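Local atomic coordinates of 3-carboxy-cis,cis-muconate cycloisomerase (Acinetobacter calcoaceticus, PDB entry 1Q5N), a protein that is a cycloisomerase of the fumarase/aspartase superfamily, a largely helical enzyme that assembles as a tetramer. Residues M376-P381 and Q418-S423. Numbering follows the deposited sequence.
Sequences MMALAP and QYFNPS
Phe420 points its ring at the side of the helical segment 376-381 and carries most of the contact with it. The apolar part is a meeting with Leu379: methyl CD2 lies 3.3 Å from ring atom CE1 of Phe420, a short distance that may be a detail of the model, while the two side chains slant across one another. Ala378 adds its methyl group, with CB 4.1 Å from Phe420 CZ. The sister methyl of Leu379, CD1, lies 4.1 Å from Phe420 CE1 and meets Tyr419 only loosely, 4.5 Å from CD2 of that ring.

The helix backbone contributes a carbonyl oxygen. Ala378 O sits at the rim of the Phe420 ring, in its plane, 3.3 Å from CZ; the oxygen meets this edge from the side of its C=O bond, probably mildly favourable because aromatic C-H groups are weakly positive. In Phe420, CG stands beside the backbone N (chi1 -59°) and anti to the carbonyl carbon, which sends the ring out from the loop to the helix.

This packing joins helix 372-383 to the loop leading into helix 422-428, far from the centre of the elongated chain. His382 meets both aromatic rings, roughly perpendicular to Phe420 and nearly parallel to Tyr419. Ile428 of helix 422-428 touches Ala378 and Phe420, and Ala388 of helix 385-402 packs on Leu379.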
loop_
_atom_site.group_PDB
_atom_site.type_symbol
_atom_site.label_atom_id
_atom_site.label_comp_id
_atom_site.label_asym_id
_atom_site.label_seq_id
_atom_site.Cartn_x
_atom_site.Cartn_y
_atom_site.Cartn_z
ATOM N N MET A 376 -5.310 42.012 -21.621
ATOM C CA MET A 376 -4.911 42.875 -20.551
ATOM C C MET A 376 -3.401 43.245 -20.609
ATOM O O MET A 376 -3.036 44.388 -20.323
ATOM C CB MET A 376 -5.276 42.183 -19.257
ATOM C CG MET A 376 -5.472 43.113 -18.118
ATOM S SD MET A 376 -4.468 42.459 -16.833
ATOM C CE MET A 376 -2.850 43.285 -17.276
ATOM N N MET A 377 -2.542 42.279 -20.974
ATOM C CA MET A 377 -1.082 42.523 -21.110
ATOM C C MET A 377 -0.790 43.476 -22.285
ATOM O O MET A 377 0.093 44.319 -22.189
ATOM C CB MET A 377 -0.312 41.219 -21.367
ATOM C CG MET A 377 -0.332 40.229 -20.235
ATOM S SD MET A 377 0.562 40.819 -18.809
ATOM C CE MET A 377 -0.762 41.027 -17.631
ATOM N N ALA A 378 -1.511 43.313 -23.396
ATOM C CA ALA A 378 -1.338 44.182 -24.563
ATOM C C ALA A 378 -1.742 45.618 -24.247
ATOM O O ALA A 378 -1.160 46.546 -24.798
ATOM C CB ALA A 378 -2.170 43.675 -25.726
ATOM N N LEU A 379 -2.731 45.795 -23.362
ATOM C CA LEU A 379 -3.223 47.121 -22.980
ATOM C C LEU A 379 -2.455 47.810 -21.870
ATOM O O LEU A 379 -2.453 49.035 -21.815
ATOM C CB LEU A 379 -4.687 47.063 -22.531
ATOM C CG LEU A 379 -5.790 47.224 -23.570
ATOM C CD1 LEU A 379 -5.968 48.677 -23.983
ATOM C CD2 LEU A 379 -5.418 46.410 -24.779
ATOM N N ALA A 380 -1.843 47.026 -20.979
ATOM C CA ALA A 380 -1.111 47.546 -19.810
ATOM C C ALA A 380 -0.175 48.724 -20.102
ATOM O O ALA A 380 -0.215 49.733 -19.390
ATOM C CB ALA A 380 -0.331 46.421 -19.124
ATOM N N PRO A 381 0.673 48.611 -21.147
ATOM C CA PRO A 381 1.618 49.672 -21.527
ATOM C C PRO A 381 0.934 51.019 -21.871
ATOM O O PRO A 381 1.331 52.079 -21.385
ATOM C CB PRO A 381 2.339 49.071 -22.741
ATOM C CG PRO A 381 2.256 47.593 -22.499
ATOM C CD PRO A 381 0.841 47.437 -22.023
ATOM N N GLN A 418 -8.457 53.538 -29.493
ATOM C CA GLN A 418 -7.453 54.601 -29.413
ATOM C C GLN A 418 -6.029 54.062 -29.634
ATOM O O GLN A 418 -5.165 54.802 -30.099
ATOM C CB GLN A 418 -7.511 55.300 -28.032
ATOM C CG GLN A 418 -8.042 56.767 -27.990
ATOM C CD GLN A 418 -7.034 57.831 -28.508
ATOM O OE1 GLN A 418 -6.721 57.902 -29.714
ATOM N NE2 GLN A 418 -6.530 58.663 -27.589
ATOM N N TYR A 419 -5.787 52.782 -29.320
ATOM C CA TYR A 419 -4.448 52.195 -29.457
ATOM C C TYR A 419 -4.278 51.031 -30.409
ATOM O O TYR A 419 -3.145 50.660 -30.704
ATOM C CB TYR A 419 -3.926 51.712 -28.102
ATOM C CG TYR A 419 -4.012 52.706 -26.973
ATOM C CD1 TYR A 419 -3.148 53.806 -26.906
ATOM C CD2 TYR A 419 -4.983 52.568 -25.982
ATOM C CE1 TYR A 419 -3.253 54.744 -25.875
ATOM C CE2 TYR A 419 -5.098 53.501 -24.950
ATOM C CZ TYR A 419 -4.235 54.585 -24.905
ATOM O OH TYR A 419 -4.381 55.512 -23.899
ATOM N N PHE A 420 -5.359 50.423 -30.879
ATOM C CA PHE A 420 -5.189 49.268 -31.765
ATOM C C PHE A 420 -6.135 49.221 -32.973
ATOM O O PHE A 420 -7.329 49.460 -32.808
ATOM C CB PHE A 420 -5.364 47.940 -30.978
ATOM C CG PHE A 420 -4.395 47.738 -29.820
ATOM C CD1 PHE A 420 -4.786 47.985 -28.514
ATOM C CD2 PHE A 420 -3.105 47.272 -30.039
ATOM C CE1 PHE A 420 -3.913 47.758 -27.446
ATOM C CE2 PHE A 420 -2.224 47.045 -28.967
ATOM C CZ PHE A 420 -2.632 47.294 -27.673
ATOM N N ASN A 421 -5.613 48.901 -34.171
ATOM C CA ASN A 421 -6.474 48.769 -35.367
ATOM C C ASN A 421 -7.117 47.394 -35.316
ATOM O O ASN A 421 -6.706 46.540 -34.538
ATOM C CB ASN A 421 -5.745 48.779 -36.729
ATOM C CG ASN A 421 -4.316 49.238 -36.668
ATOM O OD1 ASN A 421 -4.031 50.407 -36.338
ATOM N ND2 ASN A 421 -3.392 48.336 -37.037
ATOM N N PRO A 422 -8.117 47.154 -36.176
ATOM C CA PRO A 422 -8.727 45.831 -36.128
ATOM C C PRO A 422 -7.697 44.731 -36.348
ATOM O O PRO A 422 -7.747 43.695 -35.696
ATOM C CB PRO A 422 -9.772 45.901 -37.243
ATOM C CG PRO A 422 -10.250 47.313 -37.137
ATOM C CD PRO A 422 -8.928 48.073 -37.002
ATOM N N SER A 423 -6.745 44.955 -37.243
ATOM C CA SER A 423 -5.784 43.906 -37.496
ATOM C C SER A 423 -4.911 43.603 -36.273
ATOM O O SER A 423 -4.606 42.435 -36.032
ATOM C CB SER A 423 -4.935 44.226 -38.733
ATOM O OG SER A 423 -3.860 45.086 -38.418
#